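Thiosulfate:glutathione sulfurtransferase (Homo sapiens, PDB 6BEV) transfers the sulfane sulfur of thiosulfate to glutathione, releasing sulfite and producing S-sulfanylglutathione, a central intermediate of hydrogen sulfide metabolism. Local coordinates at residues A[40-45]-A[86-91]. Numbering follows the deposited sequence. Where two conformers were deposited one is given.
Sequences RARLFD and EKPKLE
Arg42 meets the backbone carbonyl of Glu86 end-on, both terminal nitrogens of its guanidinium converging on the one oxygen. The distances from Arg42 NH1 and from Arg42 NH2 to Glu86 O are each 2.9 Å, and the oxygen sits at the guanidinium edge, only 11° out of its plane. Neither bond is straight, both N-H...O angles being close to 143°, because one oxygen lies between two N-H groups of the same guanidinium. NH2 lies in the carbonyl plane, whereas NH1 is tilted away from it. The arginine chain reaches out from the strand, and its bend at chi3 (81°) turns the guanidinium so that the NH1/NH2 end faces the Glu86 carbonyl and one face comes over the CZ end of Phe44, two residues on and on the same side of strand 42-45. Phe44 CZ stands 3.8 Å from that face, offset toward its rim; the two planes are steeply inclined, so this is an atom-over-face contact and not a parallel stack.

Next to this polar grip, apolar groups meet. The ring tip of Phe44 approaches Pro88, CZ lying 4.3 Å from Pro88 CG, and the proline ring also packs against Arg42, its CD 3.9 Å from Arg42 NH1. Leu95 of strand 95-98 touches both Phe44 and Pro88, while Phe79 of helix 76-83 packs on Pro88 and Phe97 stacks on Phe44. The contact thus joins a strand of the parallel rhodanese sheet to the connection between helix 76-83 and strand 95-98, with the Phe44 side chain about 10 Å from that of the persulfide-forming Cys99.

A leucine in place of Arg42 would probably leave Glu86 O without both of these donors and the segment around 86-88 less firmly tied to the strand. Because the acceptor is a main-chain carbonyl, the polar link depends on backbone position and does not require the acidic Glu86 side chain.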
ATOM      1  N   ARG A  40      -2.735  -1.217  13.007  1.00 11.13           N
ATOM      2  CA  ARG A  40      -1.461  -0.518  12.921  1.00 11.99           C
ATOM      3  C   ARG A  40      -0.861  -0.427  11.523  1.00 12.78           C
ATOM      4  O   ARG A  40       0.177   0.224  11.374  1.00 15.59           O
ATOM      5  CB  ARG A  40      -0.453  -1.159  13.878  1.00 12.40           C
ATOM      6  CG  ARG A  40      -0.826  -0.859  15.310  1.00 14.15           C
ATOM      7  CD  ARG A  40       0.075  -1.470  16.329  1.00 16.55           C
ATOM      8  NE  ARG A  40      -0.230  -0.854  17.619  1.00 18.13           N
ATOM      9  CZ  ARG A  40      -0.109  -1.446  18.801  1.00 18.45           C
ATOM     10  NH1 ARG A  40       0.331  -2.696  18.898  1.00 21.65           N
ATOM     11  NH2 ARG A  40      -0.439  -0.758  19.892  1.00 18.27           N
ATOM     12  N   ALA A  41      -1.455  -1.061  10.510  1.00 12.72           N
ATOM     13  CA  ALA A  41      -0.986  -0.954   9.130  1.00 12.75           C
ATOM     14  C   ALA A  41      -2.091  -0.417   8.237  1.00 12.92           C
ATOM     15  O   ALA A  41      -3.270  -0.721   8.420  1.00 14.74           O
ATOM     16  CB  ALA A  41      -0.538  -2.310   8.574  1.00 14.22           C
ATOM     17  N   ARG A  42      -1.682   0.357   7.239  1.00 12.13           N
ATOM     18  CA  ARG A  42      -2.550   0.808   6.166  1.00 12.25           C
ATOM     19  C   ARG A  42      -2.081   0.141   4.889  1.00 12.54           C
ATOM     20  O   ARG A  42      -0.879   0.032   4.660  1.00 16.18           O
ATOM     21  CB  ARG A  42      -2.441   2.314   5.983  1.00 15.15           C
ATOM     22  CG  ARG A  42      -3.306   3.139   6.877  1.00 17.89           C
ATOM     23  CD  ARG A  42      -3.266   4.586   6.404  1.00 19.42           C
ATOM     24  NE  ARG A  42      -4.142   4.909   5.266  1.00 19.12           N
ATOM     25  CZ  ARG A  42      -4.293   6.145   4.770  1.00 17.27           C
ATOM     26  NH1 ARG A  42      -3.613   7.160   5.277  1.00 15.99           N
ATOM     27  NH2 ARG A  42      -5.111   6.383   3.754  1.00 17.82           N
ATOM     28  N   LEU A  43      -3.024  -0.290   4.069  1.00 12.23           N
ATOM     29  CA  LEU A  43      -2.740  -1.030   2.852  1.00 13.06           C
ATOM     30  C   LEU A  43      -3.003  -0.159   1.637  1.00 10.74           C
ATOM     31  O   LEU A  43      -4.046   0.498   1.548  1.00 12.02           O
ATOM     32  CB  LEU A  43      -3.659  -2.251   2.751  1.00 12.98           C
ATOM     33  CG  LEU A  43      -3.333  -3.437   3.649  1.00 15.26           C
ATOM     34  CD1 LEU A  43      -4.536  -4.372   3.757  1.00 17.78           C
ATOM     35  CD2 LEU A  43      -2.138  -4.163   3.100  1.00 18.94           C
ATOM     36  N   PHE A  44      -2.111  -0.253   0.655  1.00 10.66           N
ATOM     37  CA  PHE A  44      -2.232   0.444  -0.626  1.00 10.59           C
ATOM     38  C   PHE A  44      -2.012  -0.566  -1.746  1.00 10.36           C
ATOM     39  O   PHE A  44      -0.906  -1.097  -1.895  1.00 10.93           O
ATOM     40  CB  PHE A  44      -1.212   1.574  -0.732  1.00 10.06           C
ATOM     41  CG  PHE A  44      -1.329   2.586   0.366  1.00 10.51           C
ATOM     42  CD1 PHE A  44      -2.149   3.686   0.225  1.00 12.44           C
ATOM     43  CD2 PHE A  44      -0.639   2.436   1.551  1.00 11.17           C
ATOM     44  CE1 PHE A  44      -2.278   4.611   1.253  1.00 13.95           C
ATOM     45  CE2 PHE A  44      -0.775   3.343   2.580  1.00 12.25           C
ATOM     46  CZ  PHE A  44      -1.579   4.440   2.423  1.00 13.73           C
ATOM     47  N   ASP A  45      -3.065  -0.813  -2.527  1.00 10.42           N
ATOM     48  CA  ASP A  45      -3.012  -1.668  -3.712  1.00 10.44           C
ATOM     49  C   ASP A  45      -2.554  -0.777  -4.860  1.00 10.13           C
ATOM     50  O   ASP A  45      -3.260   0.166  -5.235  1.00 10.48           O
ATOM     51  CB  ASP A  45      -4.412  -2.223  -3.978  1.00 10.79           C
ATOM     52  CG  ASP A  45      -4.453  -3.265  -5.095  1.00 11.28           C
ATOM     53  OD1 ASP A  45      -3.595  -3.248  -5.999  1.00 12.01           O
ATOM     54  OD2 ASP A  45      -5.382  -4.092  -5.061  1.00 12.34           O
ATOM     55  N   GLU A  86      -7.825   9.658   3.994  0.80 15.08           N
ATOM     56  CA  GLU A  86      -6.893  10.677   4.458  0.80 16.04           C
ATOM     57  C   GLU A  86      -5.485  10.405   3.927  0.80 14.22           C
ATOM     58  O   GLU A  86      -5.013   9.267   3.917  0.80 14.22           O
ATOM     59  CB  GLU A  86      -6.881  10.709   5.988  0.80 19.40           C
ATOM     60  CG  GLU A  86      -6.077  11.851   6.594  0.80 22.99           C
ATOM     61  CD  GLU A  86      -6.268  11.971   8.103  0.80 25.95           C
ATOM     62  OE1 GLU A  86      -7.415  12.187   8.556  0.80 27.39           O
ATOM     63  OE2 GLU A  86      -5.270  11.850   8.842  0.80 27.62           O
ATOM     64  N   LYS A  87      -4.810  11.461   3.498  1.00 13.64           N
ATOM     65  CA  LYS A  87      -3.450  11.328   2.996  1.00 13.37           C
ATOM     66  C   LYS A  87      -2.541  10.822   4.114  1.00 13.24           C
ATOM     67  O   LYS A  87      -2.610  11.326   5.236  1.00 13.82           O
ATOM     68  CB  LYS A  87      -2.940  12.684   2.500  1.00 13.78           C
ATOM     69  CG  LYS A  87      -1.600  12.609   1.782  1.00 13.58           C
ATOM     70  CD  LYS A  87      -1.059  13.966   1.369  1.00 14.10           C
ATOM     71  CE  LYS A  87       0.231  13.794   0.610  1.00 14.65           C
ATOM     72  NZ  LYS A  87       0.883  15.088   0.305  1.00 14.71           N
ATOM     73  N   PRO A  88      -1.674   9.851   3.855  1.00 12.62           N
ATOM     74  CA  PRO A  88      -0.713   9.447   4.878  1.00 13.40           C
ATOM     75  C   PRO A  88       0.252  10.574   5.202  1.00 13.30           C
ATOM     76  O   PRO A  88       0.497  11.472   4.402  1.00 14.00           O
ATOM     77  CB  PRO A  88       0.026   8.278   4.223  1.00 14.29           C
ATOM     78  CG  PRO A  88      -0.138   8.482   2.767  1.00 15.12           C
ATOM     79  CD  PRO A  88      -1.481   9.120   2.595  1.00 13.64           C
ATOM     80  N   LYS A  89       0.844  10.489   6.386  1.00 14.61           N
ATOM     81  CA  LYS A  89       1.829  11.449   6.869  1.00 15.28           C
ATOM     82  C   LYS A  89       3.207  10.802   6.859  1.00 14.50           C
ATOM     83  O   LYS A  89       3.331   9.580   6.948  1.00 14.18           O
ATOM     84  CB  LYS A  89       1.472  11.906   8.285  1.00 18.15           C
ATOM     85  CG  LYS A  89       0.091  12.553   8.374  1.00 21.32           C
ATOM     86  CD  LYS A  89      -0.322  12.882   9.804  1.00 24.26           C
ATOM     87  CE  LYS A  89      -0.443  11.639  10.685  1.00 26.11           C
ATOM     88  NZ  LYS A  89      -1.317  10.539  10.136  1.00 26.99           N
ATOM     89  N   LEU A  90       4.247  11.637   6.723  0.59 15.44           N
ATOM     90  CA  LEU A  90       5.598  11.107   6.577  0.59 16.86           C
ATOM     91  C   LEU A  90       6.008  10.287   7.784  0.59 16.30           C
ATOM     92  O   LEU A  90       6.834   9.376   7.664  0.59 17.35           O
ATOM     93  CB  LEU A  90       6.609  12.234   6.381  0.59 18.51           C
ATOM     94  CG  LEU A  90       6.921  12.605   4.934  0.59 19.16           C
ATOM     95  CD1 LEU A  90       5.719  13.239   4.279  0.59 19.50           C
ATOM     96  CD2 LEU A  90       8.132  13.536   4.876  0.59 19.80           C
ATOM     97  N   GLU A  91       5.466  10.606   8.953  0.59 15.65           N
ATOM     98  CA  GLU A  91       5.795   9.887  10.172  0.59 15.69           C
ATOM     99  C   GLU A  91       4.966   8.621  10.364  0.59 13.78           C
ATOM    100  O   GLU A  91       5.089   7.982  11.424  0.59 14.05           O
ATOM    101  CB  GLU A  91       5.621  10.810  11.381  0.59 17.96           C
ATOM    102  CG  GLU A  91       4.186  11.254  11.632  0.59 20.41           C
ATOM    103  CD  GLU A  91       3.840  12.598  10.982  0.59 21.04           C
ATOM    104  OE1 GLU A  91       4.538  13.035  10.025  0.59 18.56           O
ATOM    105  OE2 GLU A  91       2.852  13.220  11.435  0.59 23.13           O
TER